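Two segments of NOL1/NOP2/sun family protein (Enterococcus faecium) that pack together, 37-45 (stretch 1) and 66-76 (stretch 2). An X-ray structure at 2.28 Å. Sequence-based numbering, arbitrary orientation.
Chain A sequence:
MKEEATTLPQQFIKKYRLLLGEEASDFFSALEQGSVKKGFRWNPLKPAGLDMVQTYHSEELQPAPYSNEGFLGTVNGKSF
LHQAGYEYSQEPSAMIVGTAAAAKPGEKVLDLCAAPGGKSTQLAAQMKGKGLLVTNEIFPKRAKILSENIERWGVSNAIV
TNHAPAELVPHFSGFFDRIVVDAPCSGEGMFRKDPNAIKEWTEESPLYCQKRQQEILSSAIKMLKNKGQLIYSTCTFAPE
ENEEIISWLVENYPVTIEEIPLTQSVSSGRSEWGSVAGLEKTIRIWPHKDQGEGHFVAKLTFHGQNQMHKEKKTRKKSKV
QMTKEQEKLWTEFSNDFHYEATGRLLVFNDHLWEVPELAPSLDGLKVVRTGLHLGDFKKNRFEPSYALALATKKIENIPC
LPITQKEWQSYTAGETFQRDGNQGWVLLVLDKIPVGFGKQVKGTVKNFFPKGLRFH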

# COMPACT_ATOMS: atom_id res chain seq x y z
N LYS A 37 4.20 5.58 18.55
CA LYS A 37 2.82 5.13 18.38
C LYS A 37 2.75 3.95 17.41
O LYS A 37 3.47 3.91 16.41
N LYS A 38 1.88 2.99 17.70
CA LYS A 38 1.76 1.81 16.86
C LYS A 38 0.31 1.60 16.45
O LYS A 38 -0.62 1.83 17.24
N GLY A 39 0.11 1.17 15.20
CA GLY A 39 -1.23 1.00 14.66
C GLY A 39 -1.31 -0.01 13.54
O GLY A 39 -0.29 -0.49 13.05
N PHE A 40 -2.53 -0.32 13.13
CA PHE A 40 -2.75 -1.20 12.00
C PHE A 40 -4.14 -0.92 11.47
O PHE A 40 -4.90 -0.21 12.11
N ARG A 41 -4.44 -1.46 10.30
CA ARG A 41 -5.75 -1.30 9.68
C ARG A 41 -6.39 -2.64 9.34
O ARG A 41 -5.70 -3.62 9.02
N TRP A 42 -7.71 -2.68 9.43
CA TRP A 42 -8.47 -3.79 8.90
C TRP A 42 -8.73 -3.56 7.41
O TRP A 42 -8.46 -2.48 6.86
N ASN A 43 -9.26 -4.59 6.75
CA ASN A 43 -9.29 -4.66 5.30
C ASN A 43 -10.71 -4.84 4.76
O ASN A 43 -11.27 -5.94 4.85
N PRO A 44 -11.30 -3.77 4.22
CA PRO A 44 -12.65 -3.76 3.64
C PRO A 44 -12.72 -4.59 2.36
O PRO A 44 -13.82 -4.89 1.90
N LEU A 45 -11.57 -4.95 1.80
CA LEU A 45 -11.56 -5.85 0.65
C LEU A 45 -11.90 -7.29 1.02
O LEU A 45 -12.30 -8.08 0.16
N TYR A 66 -6.35 8.85 12.33
CA TYR A 66 -6.22 9.33 10.95
C TYR A 66 -6.65 8.35 9.86
O TYR A 66 -6.28 8.53 8.71
N SER A 67 -7.39 7.31 10.21
CA SER A 67 -8.04 6.48 9.19
C SER A 67 -9.30 5.79 9.70
O SER A 67 -9.31 5.24 10.79
N ASN A 68 -10.33 5.80 8.86
CA ASN A 68 -11.59 5.09 9.04
C ASN A 68 -11.47 3.61 9.40
O ASN A 68 -12.41 3.02 9.91
N GLU A 69 -10.32 3.02 9.09
CA GLU A 69 -10.14 1.57 9.22
C GLU A 69 -8.96 1.24 10.13
O GLU A 69 -8.47 0.12 10.15
N GLY A 70 -8.50 2.25 10.87
CA GLY A 70 -7.33 2.12 11.71
C GLY A 70 -7.66 1.88 13.18
O GLY A 70 -8.68 2.34 13.71
N PHE A 71 -6.75 1.16 13.83
CA PHE A 71 -6.82 0.85 15.25
C PHE A 71 -5.45 1.13 15.84
O PHE A 71 -4.43 0.97 15.18
N LEU A 72 -5.42 1.52 17.11
CA LEU A 72 -4.15 1.63 17.81
C LEU A 72 -3.75 0.25 18.32
O LEU A 72 -4.55 -0.45 18.96
N GLY A 73 -2.52 -0.15 18.03
CA GLY A 73 -2.03 -1.40 18.54
C GLY A 73 -1.03 -2.07 17.62
O GLY A 73 -0.57 -1.48 16.66
N THR A 74 -0.71 -3.32 17.94
CA THR A 74 0.29 -4.08 17.22
C THR A 74 -0.33 -5.33 16.61
O THR A 74 -1.39 -5.78 17.04
N VAL A 75 0.35 -5.90 15.62
CA VAL A 75 -0.13 -7.08 14.92
C VAL A 75 0.70 -8.32 15.23
O VAL A 75 1.93 -8.27 15.22
N ASN A 76 0.03 -9.44 15.51
CA ASN A 76 0.69 -10.74 15.60
C ASN A 76 1.05 -11.22 14.19
O ASN A 76 0.19 -11.73 13.45

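A short antiparallel pair illustrates how backbone hydrogen bonding and side-chain packing combine in one contact. Phe-40 and Phe-71 satisfy each other's backbone: Phe-40 N donates to Phe-71 O (3.1 Å) and Phe-71 N to Phe-40 O (2.9 Å). The ladder continues with Gly-73 N to Lys-38 O (2.9 Å) and Trp-42 N to Glu-69 O (3.0 Å). Gly-39 N lies 3.1 Å from Gly-73 O, but the angle is too poor for a hydrogen bond.

Phe-40 and Phe-71 share one face of the sheet. Phe-40 (chi1 p) receives Phe-71 CB over its ring, while Phe-40 CB meets Val-75 CG2 at 3.6 Å. The Phe-71 ring (chi1 m) lies oblique to those of Phe-40 and Trp-42, a neighbour whose CB points sideways while its ring comes nearer the other stretch, Trp-42 CD1 approaching Phe-71 CE1 to 3.4 Å. Trp-42 (chi1 p) takes Glu-69 CB over its five-membered ring; its NE1 reaches a water (3.1 Å) that donates to Asn-68 O.

Arg-41 (chi1 m) points to the other face. A second water accepts from Arg-41 NH1 (2.8 Å) and donates to Trp-42 O (2.8 Å) and Glu-69 OE1 (2.7 Å); Arg-41 NE and NH2 are satisfied elsewhere in the structure. Within the turn, Glu-69 N donates to Ser-67 OG (3.0 Å).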

# COMPACT_ATOMS: atom_id res chain seq x y z
CB LYS A 37 1.95 6.27 17.84
CG LYS A 37 2.16 7.61 18.53
CD LYS A 37 1.86 7.54 20.02
CE LYS A 37 1.84 8.94 20.61
NZ LYS A 37 1.94 8.93 22.09
CB LYS A 38 2.32 0.60 17.60
CG LYS A 38 3.77 0.79 18.04
CD LYS A 38 4.23 -0.24 19.08
CE LYS A 38 3.88 0.18 20.51
NZ LYS A 38 4.24 -0.85 21.55
CB PHE A 40 -2.63 -2.68 12.41
CG PHE A 40 -3.67 -3.14 13.39
CD1 PHE A 40 -4.80 -3.81 12.96
CD2 PHE A 40 -3.51 -2.93 14.75
CE1 PHE A 40 -5.76 -4.26 13.86
CE2 PHE A 40 -4.46 -3.36 15.67
CZ PHE A 40 -5.58 -4.03 15.23
CB ARG A 41 -5.64 -0.49 8.38
CG ARG A 41 -5.48 1.01 8.57
CD ARG A 41 -5.37 1.70 7.21
NE ARG A 41 -4.05 1.47 6.65
CZ ARG A 41 -3.78 0.66 5.63
NH1 ARG A 41 -4.74 0.02 4.99
NH2 ARG A 41 -2.53 0.52 5.24
CB TRP A 42 -9.77 -4.03 9.70
CG TRP A 42 -10.74 -2.89 9.70
CD1 TRP A 42 -10.75 -1.82 10.57
CD2 TRP A 42 -11.85 -2.70 8.82
NE1 TRP A 42 -11.81 -0.99 10.27
CE2 TRP A 42 -12.49 -1.50 9.20
CE3 TRP A 42 -12.38 -3.44 7.75
CZ2 TRP A 42 -13.62 -1.02 8.55
CZ3 TRP A 42 -13.50 -2.96 7.11
CH2 TRP A 42 -14.12 -1.77 7.51
CB ASN A 43 -8.37 -5.79 4.83
CG ASN A 43 -8.16 -5.78 3.34
OD1 ASN A 43 -8.83 -5.04 2.63
ND2 ASN A 43 -7.25 -6.61 2.85
CB PRO A 44 -12.91 -2.29 3.30
CG PRO A 44 -11.74 -1.52 3.87
CD PRO A 44 -10.62 -2.46 4.10
CB LEU A 45 -10.20 -5.79 -0.06
CG LEU A 45 -9.79 -4.40 -0.56
CD1 LEU A 45 -8.38 -4.44 -1.13
CD2 LEU A 45 -10.79 -3.86 -1.59
CB TYR A 66 -4.79 9.80 10.67
CG TYR A 66 -4.23 10.77 11.70
CD1 TYR A 66 -3.09 10.46 12.41
CD2 TYR A 66 -4.86 11.98 11.97
CE1 TYR A 66 -2.58 11.32 13.36
CE2 TYR A 66 -4.36 12.85 12.93
CZ TYR A 66 -3.22 12.51 13.62
OH TYR A 66 -2.68 13.36 14.56
CB SER A 67 -7.08 5.43 8.61
OG SER A 67 -7.82 4.36 8.02
CB ASN A 68 -12.37 5.16 7.72
CG ASN A 68 -13.64 5.94 7.84
OD1 ASN A 68 -13.93 6.79 7.00
ND2 ASN A 68 -14.41 5.67 8.88
CB GLU A 69 -9.95 0.97 7.83
CG GLU A 69 -11.05 1.40 6.85
CD GLU A 69 -10.57 1.54 5.41
OE1 GLU A 69 -9.34 1.49 5.16
OE2 GLU A 69 -11.43 1.72 4.52
CB PHE A 71 -7.12 -0.64 15.45
CG PHE A 71 -8.53 -1.04 15.13
CD1 PHE A 71 -8.79 -1.97 14.14
CD2 PHE A 71 -9.59 -0.49 15.83
CE1 PHE A 71 -10.09 -2.35 13.85
CE2 PHE A 71 -10.89 -0.86 15.54
CZ PHE A 71 -11.14 -1.79 14.55
CB LEU A 72 -4.26 2.60 18.99
CG LEU A 72 -4.52 4.05 18.57
CD1 LEU A 72 -4.42 4.96 19.80
CD2 LEU A 72 -3.54 4.48 17.48
CB THR A 74 1.43 -4.50 18.17
OG1 THR A 74 0.90 -5.34 19.21
CG2 THR A 74 2.06 -3.28 18.81
CB VAL A 75 -0.09 -6.87 13.40
CG1 VAL A 75 -0.23 -8.20 12.67
CG2 VAL A 75 -1.16 -5.89 12.96
CB ASN A 76 -0.20 -11.75 16.31
CG ASN A 76 0.50 -13.08 16.56
OD1 ASN A 76 1.54 -13.39 15.99
ND2 ASN A 76 -0.10 -13.89 17.42
O HOH W 1 -7.47 -0.40 5.35
O HOH W 2 -13.12 1.35 11.88